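Local atomic coordinates of probable TonB-dependent receptor (Pseudomonas aeruginosa, PDB entry 4K3F), a protein that probably binds methionine in the periplasm as a lipid-anchored, solute-binding protein of the NlpA family. Residues Ser4-Ala9 with Asp31-Glu36. Numbering follows the deposited sequence. Where two conformers were deposited one is given.
Sequences SLTVAA and DLKIKE
Val7 and Leu32 make the tightest side-chain carbon contact between two parallel strands, 4-9 and 31-36, the first and last elements of a right-handed beta-alpha-beta crossover whose helix, 11-26, lies over the same face. In this periplasmic-binding-protein fold, strand 30-36 forms the edge of a mixed sheet and strand 3-9 is its inner neighbour. Leu32 holds CG anti to its backbone N (chi1 -174°), and a chi2 of 63° then turns CD1 back towards strand 4-9. It comes within 3.4 Å of Val7 CG2, closer than carbons usually pack, while Leu5 CD2 lies more loosely against Leu32 CD1, at 4.1 Å. Leu215 of helix 210-218 packs on all three side chains, and Leu18 of helix 11-26 touches Val7 and Ile34, so the two helices cover the Leu5, Val7 and Leu32 part of this face; the Glu36 end is exposed.

The backbones are joined in regular parallel fashion: 31-36 gives its carbonyls at Asp31, Lys33 and Lys35 and its N-H groups at Lys33 and Lys35. Lys33 is bonded through both, its N reaching Leu5 O at 2.8 Å with a nearly straight N-H...O angle of 172°, and its O receiving Val7 N at 2.8 Å. The first bond, Leu5 N to Asp31 O, is the longest of the five at 3.1 Å.

The face carrying Ser4, Thr6, Lys33 and Lys35 is the looser one, partly open to solvent, and its carbon contacts stay near 4 Å: Thr6 CG2 rests against Lys33 CB at 3.9 Å. Beyond Thr6, the extended chain of Lys33 runs back to the exposed start of strand 4-9, where NZ donates a hydrogen bond to Ser4 OG at 2.8 Å.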
ATOM      1  N   SER A   4      12.754   2.436  23.831  1.00 17.82           N
ATOM      2  CA  SER A   4      11.438   2.750  23.278  1.00 18.00           C
ATOM      3  C   SER A   4      11.489   2.933  21.769  1.00 19.74           C
ATOM      4  O   SER A   4      12.369   3.626  21.260  1.00 17.81           O
ATOM      5  CB  SER A   4      10.944   4.064  23.881  1.00 20.62           C
ATOM      6  OG  SER A   4       9.671   4.414  23.376  1.00 21.96           O
ATOM      7  N   LEU A   5      10.490   2.416  21.062  1.00 17.68           N
ATOM      8  CA  LEU A   5      10.419   2.589  19.589  1.00 15.23           C
ATOM      9  C   LEU A   5       8.971   2.721  19.214  1.00 14.68           C
ATOM     10  O   LEU A   5       8.214   1.784  19.341  1.00 18.01           O
ATOM     11  CB  LEU A   5      11.097   1.429  18.848  1.00 15.39           C
ATOM     12  CG  LEU A   5      11.126   1.505  17.338  1.00 17.90           C
ATOM     13  CD1 LEU A   5      11.900   2.728  16.891  1.00 20.03           C
ATOM     14  CD2 LEU A   5      11.773   0.230  16.803  1.00 20.18           C
ATOM     15  N   THR A   6       8.557   3.910  18.792  1.00 16.72           N
ATOM     16  CA  THR A   6       7.150   4.134  18.507  1.00 15.48           C
ATOM     17  C   THR A   6       6.935   4.122  16.980  1.00 16.84           C
ATOM     18  O   THR A   6       7.673   4.761  16.259  1.00 16.85           O
ATOM     19  CB  THR A   6       6.669   5.477  19.102  1.00 17.22           C
ATOM     20  OG1 THR A   6       7.525   6.527  18.655  1.00 18.97           O
ATOM     21  CG2 THR A   6       6.671   5.410  20.624  1.00 19.79           C
ATOM     22  N   VAL A   7       5.919   3.389  16.513  1.00 14.21           N
ATOM     23  CA  VAL A   7       5.694   3.134  15.073  1.00 12.31           C
ATOM     24  C   VAL A   7       4.224   3.332  14.711  1.00 12.08           C
ATOM     25  O   VAL A   7       3.338   2.682  15.301  1.00 16.11           O
ATOM     26  CB  VAL A   7       6.119   1.706  14.663  1.00 13.85           C
ATOM     27  CG1 VAL A   7       6.030   1.531  13.170  1.00 14.01           C
ATOM     28  CG2 VAL A   7       7.544   1.439  15.088  1.00 17.82           C
ATOM     29  N   ALA A   8       3.971   4.258  13.783  1.00 13.89           N
ATOM     30  CA  ALA A   8       2.614   4.422  13.243  1.00 13.60           C
ATOM     31  C   ALA A   8       2.374   3.417  12.121  1.00 14.29           C
ATOM     32  O   ALA A   8       3.239   3.218  11.260  1.00 15.20           O
ATOM     33  CB  ALA A   8       2.467   5.813  12.673  1.00 13.42           C
ATOM     34  N   ALA A   9       1.182   2.839  12.072  1.00 11.64           N
ATOM     35  CA  ALA A   9       0.873   1.818  11.072  1.00 13.35           C
ATOM     36  C   ALA A   9      -0.589   1.794  10.714  1.00 13.31           C
ATOM     37  O   ALA A   9      -1.421   2.100  11.569  1.00 14.50           O
ATOM     38  CB  ALA A   9       1.247   0.461  11.602  1.00 13.46           C
ATOM     39  N   ASP A  31      11.268  -1.964  23.160  1.00 16.56           N
ATOM     40  CA  ASP A  31       9.849  -1.883  23.524  1.00 19.19           C
ATOM     41  C   ASP A  31       9.086  -1.195  22.414  1.00 17.38           C
ATOM     42  O   ASP A  31       9.034   0.036  22.330  1.00 17.78           O
ATOM     43  CB  ASP A  31       9.670  -1.144  24.846  1.00 21.51           C
ATOM     44  CG  ASP A  31       8.226  -1.040  25.266  1.00 25.46           C
ATOM     45  OD1 ASP A  31       7.371  -1.820  24.791  1.00 24.40           O
ATOM     46  OD2 ASP A  31       7.938  -0.170  26.107  1.00 30.24           O
ATOM     47  N   LEU A  32       8.565  -2.014  21.513  1.00 16.70           N
ATOM     48  CA  LEU A  32       7.844  -1.525  20.338  1.00 16.49           C
ATOM     49  C   LEU A  32       6.443  -1.074  20.700  1.00 17.29           C
ATOM     50  O   LEU A  32       5.670  -1.865  21.228  1.00 20.68           O
ATOM     51  CB  LEU A  32       7.733  -2.612  19.287  1.00 17.04           C
ATOM     52  CG  LEU A  32       7.125  -2.225  17.940  1.00 17.95           C
ATOM     53  CD1 LEU A  32       7.982  -1.173  17.234  1.00 19.43           C
ATOM     54  CD2 LEU A  32       7.027  -3.450  17.058  1.00 19.35           C
ATOM     55  N   LYS A  33       6.126   0.193  20.418  1.00 18.00           N
ATOM     56  CA  LYS A  33       4.826   0.801  20.737  1.00 17.46           C
ATOM     57  C   LYS A  33       4.156   1.208  19.445  1.00 19.68           C
ATOM     58  O   LYS A  33       4.642   2.112  18.710  1.00 21.04           O
ATOM     59  CB  LYS A  33       5.026   2.009  21.657  1.00 21.41           C
ATOM     60  CG  LYS A  33       5.725   1.647  22.974  1.00 26.65           C
ATOM     61  CD  LYS A  33       6.010   2.903  23.794  1.00 34.13           C
ATOM     62  CE  LYS A  33       6.937   2.635  24.953  1.00 39.40           C
ATOM     63  NZ  LYS A  33       7.752   3.837  25.274  1.00 41.30           N
ATOM     64  N   ILE A  34       3.040   0.556  19.155  1.00 18.23           N
ATOM     65  CA  ILE A  34       2.401   0.642  17.844  1.00 18.09           C
ATOM     66  C   ILE A  34       1.191   1.564  17.983  1.00 16.39           C
ATOM     67  O   ILE A  34       0.399   1.429  18.941  1.00 17.96           O
ATOM     68  CB  ILE A  34       1.893  -0.751  17.409  1.00 18.39           C
ATOM     69  CG1 ILE A  34       3.049  -1.748  17.296  1.00 20.55           C
ATOM     70  CG2 ILE A  34       1.114  -0.681  16.112  1.00 18.35           C
ATOM     71  CD1 ILE A  34       2.580  -3.181  17.437  1.00 24.95           C
ATOM     72  N   LYS A  35       1.077   2.504  17.049  1.00 15.48           N
ATOM     73  CA  LYS A  35      -0.046   3.437  17.016  0.50 16.84           C
ATOM     74  C   LYS A  35      -0.742   3.296  15.680  1.00 15.96           C
ATOM     75  O   LYS A  35      -0.127   3.523  14.627  1.00 15.72           O
ATOM     76  CB  LYS A  35       0.471   4.857  17.246  0.50 21.71           C
ATOM     77  CG  LYS A  35       0.799   5.175  18.719  0.50 26.14           C
ATOM     78  CD  LYS A  35       1.984   4.373  19.246  0.50 32.60           C
ATOM     79  CE  LYS A  35       2.587   4.967  20.497  0.50 28.04           C
ATOM     80  NZ  LYS A  35       1.598   5.000  21.605  0.50 31.19           N
ATOM     81  N   GLU A  36      -2.022   2.937  15.701  1.00 15.36           N
ATOM     82  CA  GLU A  36      -2.739   2.711  14.472  1.00 18.00           C
ATOM     83  C   GLU A  36      -3.332   3.979  13.878  1.00 14.55           C
ATOM     84  O   GLU A  36      -3.869   4.797  14.615  1.00 16.33           O
ATOM     85  CB  GLU A  36      -3.873   1.741  14.701  1.00 18.55           C
ATOM     86  CG  GLU A  36      -3.367   0.393  15.174  1.00 22.58           C
ATOM     87  CD  GLU A  36      -4.404  -0.719  15.100  1.00 30.04           C
ATOM     88  OE1 GLU A  36      -5.466  -0.581  14.457  1.00 33.36           O
ATOM     89  OE2 GLU A  36      -4.125  -1.753  15.711  1.00 34.73           O
TER